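Local coordinates for protein binary enterotoxin of Clostridium perfringens component a (Clostridium perfringens, PDB 5WTZ) that probably transfers ADP-ribose from NAD+ to actin, as the enzymatic component of a binary, iota-like enterotoxin, at residues Asn397-Tyr401 and Asn412-Ile416; Ile52-Ile57 and Gln137-Lys141. All coordinates share one frame. Numbering follows the deposited sequence.

Interaction 1 (Asn397-Tyr401 and Asn412-Ile416)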
# COMPACT_ATOMS: atom_id res chain seq x y z
N ASN A 397 -6.23 1.05 6.20
CA ASN A 397 -6.30 2.44 5.76
C ASN A 397 -7.23 2.62 4.57
O ASN A 397 -7.57 1.66 3.85
CB ASN A 397 -4.91 2.96 5.39
CG ASN A 397 -4.73 4.45 5.72
OD1 ASN A 397 -5.68 5.15 6.08
ND2 ASN A 397 -3.51 4.93 5.60
N ILE A 398 -7.63 3.87 4.38
CA ILE A 398 -8.49 4.24 3.28
C ILE A 398 -7.92 5.52 2.69
O ILE A 398 -7.78 6.52 3.39
CB ILE A 398 -9.95 4.43 3.74
CG1 ILE A 398 -10.54 3.08 4.16
CG2 ILE A 398 -10.78 5.08 2.64
CD1 ILE A 398 -11.86 3.17 4.87
N THR A 399 -7.54 5.47 1.42
CA THR A 399 -6.86 6.59 0.79
C THR A 399 -7.56 6.99 -0.51
O THR A 399 -7.62 6.21 -1.46
CB THR A 399 -5.39 6.27 0.51
OG1 THR A 399 -4.72 5.94 1.73
CG2 THR A 399 -4.70 7.45 -0.13
N GLU A 400 -8.10 8.20 -0.55
CA GLU A 400 -8.80 8.64 -1.75
C GLU A 400 -7.84 9.11 -2.84
O GLU A 400 -6.80 9.70 -2.54
CB GLU A 400 -9.80 9.74 -1.41
CG GLU A 400 -9.15 10.96 -0.77
CD GLU A 400 -10.14 12.06 -0.47
OE1 GLU A 400 -10.79 12.55 -1.42
OE2 GLU A 400 -10.26 12.44 0.72
N TYR A 401 -8.16 8.83 -4.10
CA TYR A 401 -7.53 9.58 -5.18
C TYR A 401 -8.55 9.79 -6.28
O TYR A 401 -9.59 9.14 -6.29
CB TYR A 401 -6.27 8.87 -5.72
CG TYR A 401 -6.52 7.88 -6.84
CD1 TYR A 401 -6.99 6.61 -6.56
CD2 TYR A 401 -6.28 8.23 -8.18
CE1 TYR A 401 -7.21 5.68 -7.59
CE2 TYR A 401 -6.51 7.31 -9.21
CZ TYR A 401 -6.97 6.05 -8.89
OH TYR A 401 -7.21 5.13 -9.89
N ASN A 412 -13.62 10.19 -7.77
CA ASN A 412 -12.82 9.75 -6.64
C ASN A 412 -13.00 8.26 -6.39
O ASN A 412 -14.11 7.73 -6.43
CB ASN A 412 -13.17 10.53 -5.38
CG ASN A 412 -12.57 11.91 -5.38
OD1 ASN A 412 -11.47 12.12 -5.89
ND2 ASN A 412 -13.28 12.86 -4.79
N LYS A 413 -11.88 7.59 -6.13
CA LYS A 413 -11.88 6.19 -5.78
C LYS A 413 -11.18 5.99 -4.44
O LYS A 413 -10.41 6.86 -4.00
CB LYS A 413 -11.22 5.37 -6.89
CG LYS A 413 -11.97 5.49 -8.22
CD LYS A 413 -11.37 4.57 -9.29
CE LYS A 413 -12.35 4.37 -10.44
NZ LYS A 413 -11.71 3.66 -11.62
N LEU A 414 -11.44 4.86 -3.78
CA LEU A 414 -10.83 4.58 -2.48
C LEU A 414 -9.88 3.39 -2.53
O LEU A 414 -10.28 2.27 -2.85
CB LEU A 414 -11.90 4.33 -1.41
CG LEU A 414 -12.89 5.48 -1.21
CD1 LEU A 414 -13.93 5.13 -0.18
CD2 LEU A 414 -12.16 6.78 -0.82
N ILE A 415 -8.63 3.66 -2.20
CA ILE A 415 -7.64 2.62 -2.03
C ILE A 415 -7.79 2.08 -0.61
O ILE A 415 -7.58 2.80 0.36
CB ILE A 415 -6.23 3.17 -2.28
CG1 ILE A 415 -6.17 3.81 -3.67
CG2 ILE A 415 -5.18 2.05 -2.15
CD1 ILE A 415 -4.99 4.73 -3.88
N ILE A 416 -8.19 0.82 -0.49
CA ILE A 416 -8.51 0.24 0.82
C ILE A 416 -7.41 -0.73 1.21
O ILE A 416 -7.41 -1.89 0.78
CB ILE A 416 -9.89 -0.44 0.80
CG1 ILE A 416 -10.96 0.55 0.31
CG2 ILE A 416 -10.25 -0.98 2.18
CD1 ILE A 416 -12.34 0.00 0.26
O HOH W 1 -5.28 3.13 1.90
O HOH W 2 -9.44 12.40 -4.11
O HOH W 3 -8.56 3.16 -11.14
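Four backbone hydrogen bonds tie N397-Y401 to N412-I416 as antiparallel strands. T399 N donates to I415 O (2.9 Å) and I415 N donates back to T399 O (2.8 Å); Y401 N to K413 O (3.0 Å) and K413 N to Y401 O (2.8 Å) repeat the exchange. Between them lies the non-hydrogen-bonded pair E400/L414, where E400 CA approaches K413 O at 3.3 Å in a CA-H...O contact. Three waters bridge the strands: one links T399 OG1 to the backbone I415 O; another links E400 OE1 to N412 OD1, while F317 O holds N412 ND2; a third links Y401 OH to K413 NZ, which also forms a salt bridge with D403 and hydrogen bonds to A354 O and G408 O. On one face I398, L414 and I416 pack against F326 of helix 320-330, with I398 CG2 4.1 Å from L414 CD2. On the other, the Y401 ring leans across the neighbouring strand: its CD1 is 3.8 Å from I415 CD1, its CE1 4.1 Å from K413 CB, and both Y401 and I415 meet I57 and F61 of helix 36-61. Strands 391-403 and 411-420 form a beta hairpin inside the mixed five-stranded sheet of the C-terminal ADP-ribosyltransferase fold.

Interaction 2 (Ile52-Ile57 and Gln137-Lys141)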
# COMPACT_ATOMS: atom_id res chain seq x y z
N ILE A 52 3.72 15.21 -8.00
CA ILE A 52 4.42 14.02 -8.45
C ILE A 52 3.94 12.78 -7.69
O ILE A 52 3.67 11.72 -8.28
CB ILE A 52 5.93 14.19 -8.28
CG1 ILE A 52 6.40 15.27 -9.26
CG2 ILE A 52 6.66 12.83 -8.50
CD1 ILE A 52 7.76 15.83 -8.97
N ASN A 53 3.79 12.91 -6.38
CA ASN A 53 3.41 11.76 -5.59
C ASN A 53 1.96 11.36 -5.86
O ASN A 53 1.65 10.17 -5.91
CB ASN A 53 3.63 12.03 -4.10
CG ASN A 53 5.10 12.01 -3.73
OD1 ASN A 53 5.89 11.30 -4.34
ND2 ASN A 53 5.47 12.79 -2.72
N SER A 54 1.09 12.34 -6.06
CA SER A 54 -0.29 12.03 -6.34
C SER A 54 -0.39 11.36 -7.71
O SER A 54 -1.15 10.41 -7.89
CB SER A 54 -1.16 13.28 -6.27
OG SER A 54 -1.37 13.63 -4.91
N TYR A 55 0.42 11.83 -8.65
CA TYR A 55 0.46 11.23 -9.98
C TYR A 55 0.93 9.77 -9.95
O TYR A 55 0.37 8.94 -10.67
CB TYR A 55 1.35 12.06 -10.92
CG TYR A 55 1.38 11.49 -12.33
CD1 TYR A 55 0.33 11.72 -13.21
CD2 TYR A 55 2.45 10.70 -12.76
CE1 TYR A 55 0.35 11.19 -14.50
CE2 TYR A 55 2.48 10.18 -14.05
CZ TYR A 55 1.42 10.42 -14.90
OH TYR A 55 1.44 9.90 -16.17
N SER A 56 1.93 9.45 -9.14
CA SER A 56 2.41 8.07 -9.06
C SER A 56 1.26 7.13 -8.72
O SER A 56 1.20 6.01 -9.21
CB SER A 56 3.52 7.92 -8.02
OG SER A 56 3.00 7.96 -6.70
N ILE A 57 0.33 7.61 -7.90
CA ILE A 57 -0.85 6.85 -7.52
C ILE A 57 -1.83 6.67 -8.69
O ILE A 57 -2.23 5.53 -8.99
CB ILE A 57 -1.55 7.51 -6.32
CG1 ILE A 57 -0.65 7.40 -5.10
CG2 ILE A 57 -2.91 6.88 -6.08
CD1 ILE A 57 -1.17 8.09 -3.84
N GLN A 137 3.64 3.01 1.85
CA GLN A 137 3.91 4.42 1.61
C GLN A 137 3.97 4.74 0.12
O GLN A 137 4.94 4.40 -0.56
CB GLN A 137 5.23 4.82 2.29
CG GLN A 137 5.28 4.42 3.76
CD GLN A 137 4.28 5.19 4.60
OE1 GLN A 137 4.21 6.42 4.54
NE2 GLN A 137 3.53 4.47 5.42
N ASP A 138 2.93 5.43 -0.38
CA ASP A 138 2.84 5.76 -1.80
C ASP A 138 3.76 6.91 -2.20
O ASP A 138 3.97 7.84 -1.42
CB ASP A 138 1.41 6.12 -2.18
CG ASP A 138 0.49 4.94 -2.06
OD1 ASP A 138 0.65 4.00 -2.86
OD2 ASP A 138 -0.36 4.96 -1.16
N GLY A 139 4.28 6.86 -3.42
CA GLY A 139 5.15 7.91 -3.91
C GLY A 139 6.51 7.93 -3.25
O GLY A 139 6.90 6.99 -2.55
N PHE A 140 7.25 9.01 -3.49
CA PHE A 140 8.52 9.24 -2.81
C PHE A 140 8.23 9.87 -1.45
O PHE A 140 7.23 10.57 -1.27
CB PHE A 140 9.44 10.14 -3.63
CG PHE A 140 9.71 9.63 -5.01
CD1 PHE A 140 10.70 8.70 -5.25
CD2 PHE A 140 8.94 10.08 -6.08
CE1 PHE A 140 10.92 8.22 -6.53
CE2 PHE A 140 9.16 9.60 -7.36
CZ PHE A 140 10.15 8.67 -7.59
N LYS A 141 9.10 9.61 -0.49
CA LYS A 141 8.91 10.13 0.85
C LYS A 141 10.14 10.93 1.25
O LYS A 141 11.23 10.38 1.39
CB LYS A 141 8.65 8.99 1.84
CG LYS A 141 8.46 9.44 3.29
CD LYS A 141 7.44 10.56 3.40
CE LYS A 141 6.99 10.76 4.85
NZ LYS A 141 5.90 11.77 4.97
O HOH W 4 3.66 5.40 -5.67
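A helix meets a connecting loop here, through one side-chain-to-backbone hydrogen bond, one water and a few apolar touches. I52-I57 belongs to the long helix 36-61, and Q137-K141 runs from strand 134-136, at the edge of the N-terminal sheet, into strand 141-144; the pair buries 263 Å². The central bond is made by N53, whose OD1 accepts from F140 N at 2.8 Å. Its side chain swings over to the loop, where the backbone comes so close that N53 CA and G139 CA are 4.5 Å apart. Only a residue without a side chain fits there: a CB on G139 would point to the helix and fall 2.6 Å from N53 OD1, and the positive phi of 71° also suits glycine. One turn further along, S56 OG gives its proton to the helix carbonyl N53 O (2.7 Å) and accepts from a water that in turn receives G139 N, 2.8 Å from each. Apolar contacts lie beyond these polar links: I52 CG2 reaches the edge of the F140 ring at CE2 (4.2 Å), a ring that also meets I79 of helix 70-83, while I57 CD1 rests 3.6 Å from D138 CB. The D138 carboxylate forms salt bridges with K60, three residues after I57 on helix 36-61, and with R361 of the C-terminal half. Helix-to-loop packing of this kind, with an asparagine side chain capturing a backbone amide beside a glycine, joins helix 36-61 to the loop leaving edge strand 134-136 within the N-terminal ADP-ribosyltransferase-like fold.

In the fold
The two contacts belong to the two ADP-ribosyltransferase-type halves of the chain, and their centres are 14 Å apart. I57 joins them: it takes part in interaction 2, and its CG2 packs 3.7 Å from I415 CD1 and 3.8 Å from Y401 CG of interaction 1, so helix 36-61 lies against both the loop 137-141 and the hairpin. R361, the partner of D138, sits on strand 358-364, which pairs with strand 411-420. NAD occupies the C-terminal half: the side chain of I416 is about 11 Å from it. The side chain of R300, an NAD(H)-binding residue, is about 5 Å from that of K413 and about 9 Å from that of I57.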